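Local coordinates for protein arginine N-methyltransferase SFM1 (Saccharomyces cerevisiae, PDB 5C77) that transfers a methyl group from S-adenosyl-L-methionine to one arginine of ribosomal protein S3, leaving that arginine monomethylated, at residues A[3-8]-A[18-23]; A[79-84]-A[129-134]; A[134-139]-A[179-184]. All coordinates share one frame; numbering follows the deposited sequence.

In the fold
The three contacts come one after another along the chain and meet round one S-adenosyl-L-homocysteine (SAH) molecule. Their centres lie 15 to 16 Å apart. Contacts 1 and 2 share the large mixed sheet: strand 3-6 and strand 80-83 both pair with strand 101-108. Their nearest atoms are about 6 Å apart, so they do not touch. Contact 3 follows contact 2 directly, since G134 belongs to both, and it ties the adenine-binding loop to a separate three-stranded antiparallel sheet. E19 of contact 1 packs on T139 of contact 3. At the ligand, M8 of contact 1 lies by the amino-acid end of SAH, while contacts 2 and 3 hold its adenosine part.

Contact 1: residues A[3-8]-A[18-23]; sequences YIIEHM and LEYSQI. With SAH (S-adenosyl-L-homocysteine), chain C.
Y20 on helix 14-27 reaches across to I5 and H7 on the chain of strand 3-6. This is the first step of a beta-alpha-beta unit, strand 3-6, helix 14-27, strand 32-35, in the SPOUT methyltransferase fold. From CB the Y20 chain points toward the strand, and contact begins at the far half of the ring. CE1 of Y20 lies 4.1 Å from CD1 of I5, and CG2 of I5 is also near. On the other side of the ring, CE2 of Y20 is 3.7 Å from ND1 of H7. At the tip, OH of Y20 makes a nearly straight hydrogen bond of 3.0 Å with ND1 of H7, at 168°. H7 carries its CG anti to the backbone N (chi1 -176°), and this brings the imidazole back toward the helix. The two rings meet rim to rim with planes 61° apart. H7 is held at its other nitrogen too, where NE2 bonds to the carbonyl of G11, and F12 stacks on it. These bonds should fix the rotation of the imidazole. CB of M8 lies 3.6 Å from CA of SAH. I5 and I23 meet tip to tip, CD1 to CD1 at 3.9 Å.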
loop_
_atom_site.group_PDB
_atom_site.type_symbol
_atom_site.label_atom_id
_atom_site.label_comp_id
_atom_site.label_asym_id
_atom_site.label_seq_id
_atom_site.Cartn_x
_atom_site.Cartn_y
_atom_site.Cartn_z
ATOM N N TYR A 3 -3.286 0.125 9.592
ATOM C CA TYR A 3 -4.453 -0.772 9.709
ATOM C C TYR A 3 -4.175 -1.969 10.608
ATOM O O TYR A 3 -3.206 -2.687 10.413
ATOM C CB TYR A 3 -4.933 -1.302 8.358
ATOM C CG TYR A 3 -5.210 -0.263 7.319
ATOM C CD1 TYR A 3 -4.206 0.169 6.479
ATOM C CD2 TYR A 3 -6.476 0.276 7.163
ATOM C CE1 TYR A 3 -4.442 1.110 5.516
ATOM C CE2 TYR A 3 -6.729 1.231 6.195
ATOM C CZ TYR A 3 -5.700 1.640 5.374
ATOM O OH TYR A 3 -5.903 2.581 4.390
ATOM N N ILE A 4 -5.042 -2.195 11.583
ATOM C CA ILE A 4 -4.869 -3.312 12.500
ATOM C C ILE A 4 -6.057 -4.256 12.418
ATOM O O ILE A 4 -7.176 -3.869 12.729
ATOM C CB ILE A 4 -4.771 -2.830 13.954
ATOM C CG1 ILE A 4 -3.638 -1.819 14.110
ATOM C CG2 ILE A 4 -4.573 -4.006 14.882
ATOM C CD1 ILE A 4 -3.617 -1.148 15.481
ATOM N N ILE A 5 -5.819 -5.493 12.004
ATOM C CA ILE A 5 -6.895 -6.470 11.973
ATOM C C ILE A 5 -6.801 -7.452 13.121
ATOM O O ILE A 5 -5.796 -8.135 13.284
ATOM C CB ILE A 5 -6.934 -7.250 10.656
ATOM C CG1 ILE A 5 -7.116 -6.298 9.471
ATOM C CG2 ILE A 5 -8.071 -8.254 10.686
ATOM C CD1 ILE A 5 -7.071 -7.013 8.136
ATOM N N GLU A 6 -7.852 -7.507 13.926
ATOM C CA GLU A 6 -7.972 -8.537 14.943
ATOM C C GLU A 6 -8.353 -9.811 14.220
ATOM O O GLU A 6 -9.380 -9.854 13.549
ATOM C CB GLU A 6 -9.069 -8.171 15.934
ATOM C CG GLU A 6 -8.879 -6.823 16.593
ATOM C CD GLU A 6 -7.781 -6.854 17.639
ATOM O OE1 GLU A 6 -7.793 -7.792 18.462
ATOM O OE2 GLU A 6 -6.909 -5.950 17.634
ATOM N N HIS A 7 -7.530 -10.843 14.332
ATOM C CA HIS A 7 -7.804 -12.075 13.613
ATOM C C HIS A 7 -9.102 -12.706 14.129
ATOM O O HIS A 7 -9.187 -13.077 15.300
ATOM C CB HIS A 7 -6.627 -13.046 13.720
ATOM C CG HIS A 7 -6.813 -14.296 12.921
ATOM N ND1 HIS A 7 -7.151 -14.279 11.586
ATOM C CD2 HIS A 7 -6.731 -15.601 13.273
ATOM C CE1 HIS A 7 -7.263 -15.521 11.147
ATOM N NE2 HIS A 7 -7.015 -16.341 12.151
ATOM N N MET A 8 -10.105 -12.812 13.247
ATOM C CA MET A 8 -11.462 -13.237 13.623
ATOM C C MET A 8 -11.831 -14.696 13.326
ATOM O O MET A 8 -12.979 -14.987 12.986
ATOM C CB MET A 8 -12.517 -12.330 12.970
ATOM C CG MET A 8 -12.767 -10.993 13.665
ATOM S SD MET A 8 -13.189 -11.075 15.427
ATOM C CE MET A 8 -11.564 -10.821 16.153
ATOM N N LEU A 18 -7.174 -15.551 1.321
ATOM C CA LEU A 18 -7.391 -14.777 0.100
ATOM C C LEU A 18 -7.609 -13.302 0.408
ATOM O O LEU A 18 -7.010 -12.439 -0.232
ATOM C CB LEU A 18 -8.546 -15.337 -0.728
ATOM C CG LEU A 18 -8.264 -16.731 -1.293
ATOM C CD1 LEU A 18 -9.389 -17.207 -2.207
ATOM C CD2 LEU A 18 -6.891 -16.779 -2.004
ATOM N N GLU A 19 -8.452 -13.026 1.397
ATOM C CA GLU A 19 -8.710 -11.671 1.853
ATOM C C GLU A 19 -7.446 -10.971 2.325
ATOM O O GLU A 19 -7.134 -9.880 1.862
ATOM C CB GLU A 19 -9.711 -11.665 3.009
ATOM C CG GLU A 19 -11.116 -12.113 2.653
ATOM C CD GLU A 19 -12.143 -11.540 3.614
ATOM O OE1 GLU A 19 -11.986 -11.734 4.843
ATOM O OE2 GLU A 19 -13.088 -10.864 3.145
ATOM N N TYR A 20 -6.732 -11.593 3.255
ATOM C CA TYR A 20 -5.537 -10.979 3.810
ATOM C C TYR A 20 -4.478 -10.736 2.741
ATOM O O TYR A 20 -3.800 -9.713 2.776
ATOM C CB TYR A 20 -4.948 -11.812 4.945
ATOM C CG TYR A 20 -5.763 -11.833 6.218
ATOM C CD1 TYR A 20 -6.849 -10.983 6.404
ATOM C CD2 TYR A 20 -5.436 -12.708 7.239
ATOM C CE1 TYR A 20 -7.589 -11.017 7.581
ATOM C CE2 TYR A 20 -6.151 -12.744 8.416
ATOM C CZ TYR A 20 -7.222 -11.903 8.589
ATOM O OH TYR A 20 -7.921 -11.985 9.774
ATOM N N SER A 21 -4.356 -11.670 1.795
ATOM C CA SER A 21 -3.444 -11.514 0.654
ATOM C C SER A 21 -3.732 -10.241 -0.122
ATOM O O SER A 21 -2.825 -9.490 -0.466
ATOM C CB SER A 21 -3.579 -12.689 -0.317
ATOM O OG SER A 21 -2.683 -13.737 -0.010
ATOM N N GLN A 22 -5.016 -10.030 -0.401
ATOM C CA GLN A 22 -5.469 -8.893 -1.185
ATOM C C GLN A 22 -5.208 -7.605 -0.412
ATOM O O GLN A 22 -4.694 -6.626 -0.964
ATOM C CB GLN A 22 -6.961 -9.048 -1.498
ATOM C CG GLN A 22 -7.507 -8.080 -2.512
ATOM C CD GLN A 22 -6.869 -8.228 -3.886
ATOM O OE1 GLN A 22 -6.330 -9.280 -4.242
ATOM N NE2 GLN A 22 -6.925 -7.157 -4.669
ATOM N N ILE A 23 -5.560 -7.619 0.869
ATOM C CA ILE A 23 -5.309 -6.482 1.730
ATOM C C ILE A 23 -3.817 -6.122 1.726
ATOM O O ILE A 23 -3.454 -4.967 1.537
ATOM C CB ILE A 23 -5.813 -6.743 3.167
ATOM C CG1 ILE A 23 -7.343 -6.735 3.191
ATOM C CG2 ILE A 23 -5.271 -5.701 4.125
ATOM C CD1 ILE A 23 -7.939 -7.416 4.398
HETATM N N SAH C . -15.046 -13.725 10.377
HETATM C CA SAH C . -15.386 -12.383 10.838
HETATM C CB SAH C . -15.425 -11.406 9.661
HETATM C CG SAH C . -15.282 -9.932 10.042
HETATM S SD SAH C . -15.422 -8.784 8.643
HETATM C C SAH C . -16.713 -12.387 11.603
HETATM O O SAH C . -17.143 -11.363 12.144
HETATM O OXT SAH C . -17.387 -13.419 11.707
HETATM C "C5'" SAH C . -16.276 -7.610 9.718
HETATM C "C4'" SAH C . -15.425 -6.396 10.072
HETATM O "O4'" SAH C . -15.316 -5.510 8.971
HETATM C "C3'" SAH C . -16.069 -5.629 11.218
HETATM O "O3'" SAH C . -15.422 -5.927 12.423
HETATM C "C2'" SAH C . -15.836 -4.183 10.886
HETATM O "O2'" SAH C . -14.615 -3.765 11.468
HETATM C "C1'" SAH C . -15.650 -4.198 9.389
HETATM N N9 SAH C . -16.895 -3.742 8.745
HETATM C C8 SAH C . -17.694 -4.447 7.886
HETATM N N7 SAH C . -18.733 -3.669 7.522
HETATM C C5 SAH C . -18.614 -2.474 8.140
HETATM C C6 SAH C . -19.389 -1.315 8.126
HETATM N N6 SAH C . -20.496 -1.243 7.396
HETATM N N1 SAH C . -18.996 -0.232 8.885
HETATM C C2 SAH C . -17.851 -0.283 9.644
HETATM N N3 SAH C . -17.093 -1.430 9.657
HETATM C C4 SAH C . -17.461 -2.506 8.915
#

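Contact 2: residues A[79-84]-A[129-134]; sequences RVCLLD and ISRRLG. With SAH (S-adenosyl-L-homocysteine), chain C.
C81 and R131 lie on one face of a parallel strand pair, and L82 and S130 lie on the other. Strands 80-83 and 128-131 belong to the large mixed sheet of the SPOUT fold, and segments 80-83 and 129-131 cross at -42°. Four backbone bonds join them: I129 N to V80 O, L82 N to I129 O, R131 N to L82 O and D84 N to R131 O. On the first face, SG of C81 sits 3.6 Å from CB of R131. The R131 chain then bends at chi2 (-77°) and runs back beside its own strand, so that CG2 of I129 lies over one face of its guanidinium, offset toward the rim. On the second face, CD2 of L82 packs 3.6 Å from OG of S130. L83, at the end of strand 80-83, and L133, beyond the other strand, lean across each other, with CD2 of L83 4.0 Å from CG of L133. The same two residues hold SAH by backbone atoms. The carbonyl O of L83 accepts the ribose hydroxyl O2' at 2.8 Å. L133 N donates to adenine N1 at 2.9 Å, and CB of L133 lies 3.4 Å from that same N1.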
loop_
_atom_site.group_PDB
_atom_site.type_symbol
_atom_site.label_atom_id
_atom_site.label_comp_id
_atom_site.label_asym_id
_atom_site.label_seq_id
_atom_site.Cartn_x
_atom_site.Cartn_y
_atom_site.Cartn_z
ATOM N N ARG A 79 -7.136 8.825 18.955
ATOM C CA ARG A 79 -6.516 8.776 17.636
ATOM C C ARG A 79 -6.538 7.353 17.097
ATOM O O ARG A 79 -5.848 7.028 16.133
ATOM C CB ARG A 79 -5.084 9.323 17.685
ATOM C CG ARG A 79 -5.017 10.785 18.108
ATOM C CD ARG A 79 -3.672 11.426 17.766
ATOM N NE ARG A 79 -3.345 11.291 16.348
ATOM C CZ ARG A 79 -3.805 12.097 15.398
ATOM N NH1 ARG A 79 -4.612 13.099 15.716
ATOM N NH2 ARG A 79 -3.461 11.895 14.132
ATOM N N VAL A 80 -7.331 6.502 17.735
ATOM C CA VAL A 80 -7.517 5.143 17.250
ATOM C C VAL A 80 -8.975 4.889 16.886
ATOM O O VAL A 80 -9.855 4.830 17.747
ATOM C CB VAL A 80 -7.026 4.099 18.257
ATOM C CG1 VAL A 80 -7.193 2.700 17.683
ATOM C CG2 VAL A 80 -5.559 4.370 18.624
ATOM N N CYS A 81 -9.220 4.756 15.591
ATOM C CA CYS A 81 -10.569 4.548 15.098
ATOM C C CYS A 81 -10.937 3.061 15.034
ATOM O O CYS A 81 -10.312 2.273 14.321
ATOM C CB CYS A 81 -10.739 5.202 13.729
ATOM S SG CYS A 81 -12.371 4.937 12.999
ATOM N N LEU A 82 -11.947 2.679 15.806
ATOM C CA LEU A 82 -12.524 1.348 15.683
ATOM C C LEU A 82 -13.645 1.376 14.642
ATOM O O LEU A 82 -14.551 2.203 14.717
ATOM C CB LEU A 82 -13.070 0.865 17.031
ATOM C CG LEU A 82 -13.990 -0.357 16.950
ATOM C CD1 LEU A 82 -13.182 -1.622 16.699
ATOM C CD2 LEU A 82 -14.865 -0.485 18.195
ATOM N N LEU A 83 -13.579 0.484 13.664
ATOM C CA LEU A 83 -14.616 0.432 12.648
ATOM C C LEU A 83 -15.703 -0.590 12.982
ATOM O O LEU A 83 -15.426 -1.765 13.214
ATOM C CB LEU A 83 -13.987 0.210 11.274
ATOM C CG LEU A 83 -13.139 1.446 10.953
ATOM C CD1 LEU A 83 -11.874 1.121 10.209
ATOM C CD2 LEU A 83 -13.973 2.466 10.188
ATOM N N ASP A 84 -16.942 -0.111 13.017
ATOM C CA ASP A 84 -18.090 -0.893 13.465
ATOM C C ASP A 84 -19.324 -0.485 12.673
ATOM O O ASP A 84 -19.678 0.693 12.640
ATOM C CB ASP A 84 -18.325 -0.646 14.957
ATOM C CG ASP A 84 -19.630 -1.246 15.465
ATOM O OD1 ASP A 84 -20.103 -2.270 14.928
ATOM O OD2 ASP A 84 -20.179 -0.693 16.436
ATOM N N ILE A 129 -12.429 5.496 19.134
ATOM C CA ILE A 129 -13.535 6.268 18.598
ATOM C C ILE A 129 -14.172 5.337 17.588
ATOM O O ILE A 129 -13.467 4.692 16.813
ATOM C CB ILE A 129 -13.049 7.515 17.836
ATOM C CG1 ILE A 129 -12.229 8.432 18.743
ATOM C CG2 ILE A 129 -14.231 8.276 17.244
ATOM C CD1 ILE A 129 -13.070 9.298 19.636
ATOM N N SER A 130 -15.492 5.243 17.588
ATOM C CA SER A 130 -16.155 4.339 16.665
ATOM C C SER A 130 -16.691 5.052 15.442
ATOM O O SER A 130 -17.318 6.101 15.557
ATOM C CB SER A 130 -17.274 3.585 17.366
ATOM O OG SER A 130 -16.730 2.554 18.170
ATOM N N ARG A 131 -16.444 4.471 14.271
ATOM C CA ARG A 131 -16.955 5.018 13.010
ATOM C C ARG A 131 -17.582 3.949 12.114
ATOM O O ARG A 131 -17.189 2.786 12.143
ATOM C CB ARG A 131 -15.848 5.757 12.261
ATOM C CG ARG A 131 -15.398 7.032 12.937
ATOM C CD ARG A 131 -16.411 8.139 12.710
ATOM N NE ARG A 131 -16.069 9.359 13.435
ATOM C CZ ARG A 131 -16.526 9.661 14.648
ATOM N NH1 ARG A 131 -17.351 8.836 15.281
ATOM N NH2 ARG A 131 -16.162 10.795 15.226
ATOM N N ARG A 132 -18.557 4.355 11.314
ATOM C CA ARG A 132 -19.241 3.439 10.418
ATOM C C ARG A 132 -18.771 3.647 8.984
ATOM O O ARG A 132 -18.266 4.718 8.627
ATOM C CB ARG A 132 -20.762 3.624 10.506
ATOM C CG ARG A 132 -21.569 2.478 9.886
ATOM C CD ARG A 132 -23.054 2.761 9.851
ATOM N NE ARG A 132 -23.375 3.864 8.960
ATOM C CZ ARG A 132 -24.600 4.355 8.782
ATOM N NH1 ARG A 132 -25.633 3.833 9.427
ATOM N NH2 ARG A 132 -24.798 5.368 7.949
ATOM N N LEU A 133 -18.933 2.604 8.178
ATOM C CA LEU A 133 -18.657 2.641 6.748
ATOM C C LEU A 133 -19.935 2.323 5.993
ATOM O O LEU A 133 -20.032 1.304 5.319
ATOM C CB LEU A 133 -17.572 1.623 6.379
ATOM C CG LEU A 133 -16.191 1.916 6.960
ATOM C CD1 LEU A 133 -15.257 0.710 6.843
ATOM C CD2 LEU A 133 -15.599 3.145 6.279
ATOM N N GLY A 134 -20.921 3.197 6.120
ATOM C CA GLY A 134 -22.202 2.976 5.483
ATOM C C GLY A 134 -23.062 1.954 6.194
ATOM O O GLY A 134 -22.596 1.245 7.089
HETATM N N SAH C . -15.046 -13.725 10.377
HETATM C CA SAH C . -15.386 -12.383 10.838
HETATM C CB SAH C . -15.425 -11.406 9.661
HETATM C CG SAH C . -15.282 -9.932 10.042
HETATM S SD SAH C . -15.422 -8.784 8.643
HETATM C C SAH C . -16.713 -12.387 11.603
HETATM O O SAH C . -17.143 -11.363 12.144
HETATM O OXT SAH C . -17.387 -13.419 11.707
HETATM C "C5'" SAH C . -16.276 -7.610 9.718
HETATM C "C4'" SAH C . -15.425 -6.396 10.072
HETATM O "O4'" SAH C . -15.316 -5.510 8.971
HETATM C "C3'" SAH C . -16.069 -5.629 11.218
HETATM O "O3'" SAH C . -15.422 -5.927 12.423
HETATM C "C2'" SAH C . -15.836 -4.183 10.886
HETATM O "O2'" SAH C . -14.615 -3.765 11.468
HETATM C "C1'" SAH C . -15.650 -4.198 9.389
HETATM N N9 SAH C . -16.895 -3.742 8.745
HETATM C C8 SAH C . -17.694 -4.447 7.886
HETATM N N7 SAH C . -18.733 -3.669 7.522
HETATM C C5 SAH C . -18.614 -2.474 8.140
HETATM C C6 SAH C . -19.389 -1.315 8.126
HETATM N N6 SAH C . -20.496 -1.243 7.396
HETATM N N1 SAH C . -18.996 -0.232 8.885
HETATM C C2 SAH C . -17.851 -0.283 9.644
HETATM N N3 SAH C . -17.093 -1.430 9.657
HETATM C C4 SAH C . -17.461 -2.506 8.915
#

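Contact 3: residues A[134-139]-A[179-184]; sequences GDKQMT and PFRYVL. With SAH (S-adenosyl-L-homocysteine), chain C.
O of Q137 accepts a hydrogen bond from N of R181 at 3.0 Å, and CA of F180 adds a CA-H...O contact to the same oxygen. This joins the loop after strand 128-131 of the SPOUT fold to strand 181-183 of a small antiparallel sheet. CG of R181 is anti to the backbone N (chi1 168°), and a bend at chi3 (-72°) puts the guanidinium beside D135 and K136. NH2 of R181 makes a long salt bridge of 3.3 Å to OD1 of D135; the bond from NH1 is weak. Carboxylate and guanidinium are nearly coplanar, 22° apart. CG of K136 lies over one guanidinium face, offset toward the rim, 3.2 Å from NH2 of R181. NE of R181 has a second acid, D164, and F162 makes a cation-pi contact with this arginine. CE of M138 lies 3.7 Å from CD of R181. With an alanine in place of R181, D135 and D164 would probably lose their shared partner and a gap would open beside K136 and M138. CG2 of T139 stands over the F180 ring, 3.9 Å from its centroid, a CH-pi contact. On the adenine side, K136 O accepts N6 of SAH at 2.7 Å. The Q137-M138 peptide gives its carbonyl to R181 N and its N-H to SAH N7, so the strand bond is likely to fix how that N-H faces the adenine.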
loop_
_atom_site.group_PDB
_atom_site.type_symbol
_atom_site.label_atom_id
_atom_site.label_comp_id
_atom_site.label_asym_id
_atom_site.label_seq_id
_atom_site.Cartn_x
_atom_site.Cartn_y
_atom_site.Cartn_z
ATOM N N GLY A 134 -20.921 3.197 6.120
ATOM C CA GLY A 134 -22.202 2.976 5.483
ATOM C C GLY A 134 -23.062 1.954 6.194
ATOM O O GLY A 134 -22.596 1.245 7.089
ATOM N N ASP A 135 -24.320 1.862 5.774
ATOM C CA ASP A 135 -25.309 1.081 6.503
ATOM C C ASP A 135 -25.403 -0.366 6.031
ATOM O O ASP A 135 -26.331 -1.089 6.396
ATOM C CB ASP A 135 -26.675 1.759 6.427
ATOM C CG ASP A 135 -27.221 1.802 5.020
ATOM O OD1 ASP A 135 -26.422 1.604 4.077
ATOM O OD2 ASP A 135 -28.441 2.039 4.857
ATOM N N LYS A 136 -24.442 -0.798 5.226
ATOM C CA LYS A 136 -24.411 -2.191 4.819
ATOM C C LYS A 136 -23.150 -2.876 5.285
ATOM O O LYS A 136 -22.110 -2.249 5.448
ATOM C CB LYS A 136 -24.596 -2.330 3.314
ATOM C CG LYS A 136 -25.969 -1.871 2.862
ATOM C CD LYS A 136 -26.402 -2.547 1.577
ATOM C CE LYS A 136 -27.842 -2.180 1.235
ATOM N NZ LYS A 136 -28.778 -2.474 2.366
ATOM N N GLN A 137 -23.268 -4.173 5.517
ATOM C CA GLN A 137 -22.167 -5.001 5.966
ATOM C C GLN A 137 -21.156 -5.175 4.822
ATOM O O GLN A 137 -21.543 -5.357 3.668
ATOM C CB GLN A 137 -22.734 -6.350 6.434
ATOM C CG GLN A 137 -21.721 -7.365 6.923
ATOM C CD GLN A 137 -21.046 -6.953 8.219
ATOM O OE1 GLN A 137 -21.701 -6.463 9.147
ATOM N NE2 GLN A 137 -19.723 -7.146 8.287
ATOM N N MET A 138 -19.868 -5.109 5.156
ATOM C CA MET A 138 -18.784 -5.260 4.188
ATOM C C MET A 138 -17.813 -6.361 4.609
ATOM O O MET A 138 -17.651 -6.635 5.796
ATOM C CB MET A 138 -17.980 -3.958 4.078
ATOM C CG MET A 138 -18.676 -2.815 3.378
ATOM S SD MET A 138 -17.645 -1.334 3.332
ATOM C CE MET A 138 -18.550 -0.330 2.176
ATOM N N THR A 139 -17.140 -6.973 3.639
ATOM C CA THR A 139 -16.005 -7.845 3.948
ATOM C C THR A 139 -14.802 -7.031 4.449
ATOM O O THR A 139 -14.735 -5.814 4.265
ATOM C CB THR A 139 -15.556 -8.655 2.716
ATOM O OG1 THR A 139 -15.019 -7.765 1.732
ATOM C CG2 THR A 139 -16.727 -9.449 2.121
ATOM N N PRO A 179 -24.071 -11.359 0.349
ATOM C CA PRO A 179 -24.799 -10.438 1.219
ATOM C C PRO A 179 -23.885 -9.334 1.746
ATOM O O PRO A 179 -23.793 -9.132 2.950
ATOM C CB PRO A 179 -25.252 -11.345 2.358
ATOM C CG PRO A 179 -24.153 -12.324 2.482
ATOM C CD PRO A 179 -23.597 -12.542 1.084
ATOM N N PHE A 180 -23.208 -8.636 0.844
ATOM C CA PHE A 180 -22.309 -7.569 1.242
ATOM C C PHE A 180 -22.365 -6.449 0.229
ATOM O O PHE A 180 -22.807 -6.636 -0.904
ATOM C CB PHE A 180 -20.869 -8.063 1.299
ATOM C CG PHE A 180 -20.633 -9.200 2.252
ATOM C CD1 PHE A 180 -20.565 -8.975 3.621
ATOM C CD2 PHE A 180 -20.408 -10.484 1.775
ATOM C CE1 PHE A 180 -20.318 -10.013 4.499
ATOM C CE2 PHE A 180 -20.149 -11.534 2.648
ATOM C CZ PHE A 180 -20.111 -11.297 4.010
ATOM N N ARG A 181 -21.897 -5.283 0.649
ATOM C CA ARG A 181 -21.660 -4.185 -0.258
ATOM C C ARG A 181 -20.209 -4.278 -0.761
ATOM O O ARG A 181 -19.293 -4.564 0.011
ATOM C CB ARG A 181 -21.919 -2.864 0.469
ATOM C CG ARG A 181 -21.430 -1.615 -0.265
ATOM C CD ARG A 181 -21.831 -0.359 0.490
ATOM N NE ARG A 181 -23.265 -0.095 0.385
ATOM C CZ ARG A 181 -23.996 0.515 1.314
ATOM N NH1 ARG A 181 -23.437 0.920 2.449
ATOM N NH2 ARG A 181 -25.296 0.709 1.111
ATOM N N TYR A 182 -20.011 -4.058 -2.057
ATOM C CA TYR A 182 -18.682 -4.117 -2.666
ATOM C C TYR A 182 -18.363 -2.849 -3.434
ATOM O O TYR A 182 -19.249 -2.224 -3.995
ATOM C CB TYR A 182 -18.579 -5.293 -3.639
ATOM C CG TYR A 182 -18.607 -6.663 -3.003
ATOM C CD1 TYR A 182 -19.811 -7.296 -2.732
ATOM C CD2 TYR A 182 -17.430 -7.332 -2.693
ATOM C CE1 TYR A 182 -19.846 -8.551 -2.163
ATOM C CE2 TYR A 182 -17.455 -8.591 -2.124
ATOM C CZ TYR A 182 -18.669 -9.196 -1.863
ATOM O OH TYR A 182 -18.709 -10.450 -1.295
ATOM N N VAL A 183 -17.087 -2.488 -3.473
ATOM C CA VAL A 183 -16.621 -1.377 -4.309
ATOM C C VAL A 183 -16.553 -1.799 -5.782
ATOM O O VAL A 183 -16.072 -2.882 -6.109
ATOM C CB VAL A 183 -15.227 -0.866 -3.858
ATOM C CG1 VAL A 183 -14.852 0.400 -4.615
ATOM C CG2 VAL A 183 -15.200 -0.614 -2.356
ATOM N N LEU A 184 -17.046 -0.952 -6.675
ATOM C CA LEU A 184 -16.985 -1.262 -8.101
ATOM C C LEU A 184 -15.608 -0.961 -8.699
ATOM O O LEU A 184 -14.918 -0.040 -8.266
ATOM C CB LEU A 184 -18.072 -0.504 -8.864
ATOM C CG LEU A 184 -19.489 -0.971 -8.548
ATOM C CD1 LEU A 184 -20.516 0.068 -8.981
ATOM C CD2 LEU A 184 -19.758 -2.329 -9.194
HETATM N N SAH C . -15.046 -13.725 10.377
HETATM C CA SAH C . -15.386 -12.383 10.838
HETATM C CB SAH C . -15.425 -11.406 9.661
HETATM C CG SAH C . -15.282 -9.932 10.042
HETATM S SD SAH C . -15.422 -8.784 8.643
HETATM C C SAH C . -16.713 -12.387 11.603
HETATM O O SAH C . -17.143 -11.363 12.144
HETATM O OXT SAH C . -17.387 -13.419 11.707
HETATM C "C5'" SAH C . -16.276 -7.610 9.718
HETATM C "C4'" SAH C . -15.425 -6.396 10.072
HETATM O "O4'" SAH C . -15.316 -5.510 8.971
HETATM C "C3'" SAH C . -16.069 -5.629 11.218
HETATM O "O3'" SAH C . -15.422 -5.927 12.423
HETATM C "C2'" SAH C . -15.836 -4.183 10.886
HETATM O "O2'" SAH C . -14.615 -3.765 11.468
HETATM C "C1'" SAH C . -15.650 -4.198 9.389
HETATM N N9 SAH C . -16.895 -3.742 8.745
HETATM C C8 SAH C . -17.694 -4.447 7.886
HETATM N N7 SAH C . -18.733 -3.669 7.522
HETATM C C5 SAH C . -18.614 -2.474 8.140
HETATM C C6 SAH C . -19.389 -1.315 8.126
HETATM N N6 SAH C . -20.496 -1.243 7.396
HETATM N N1 SAH C . -18.996 -0.232 8.885
HETATM C C2 SAH C . -17.851 -0.283 9.644
HETATM N N3 SAH C . -17.093 -1.430 9.657
HETATM C C4 SAH C . -17.461 -2.506 8.915
HETATM O O HOH W 1 -17.873 -6.593 0.884
#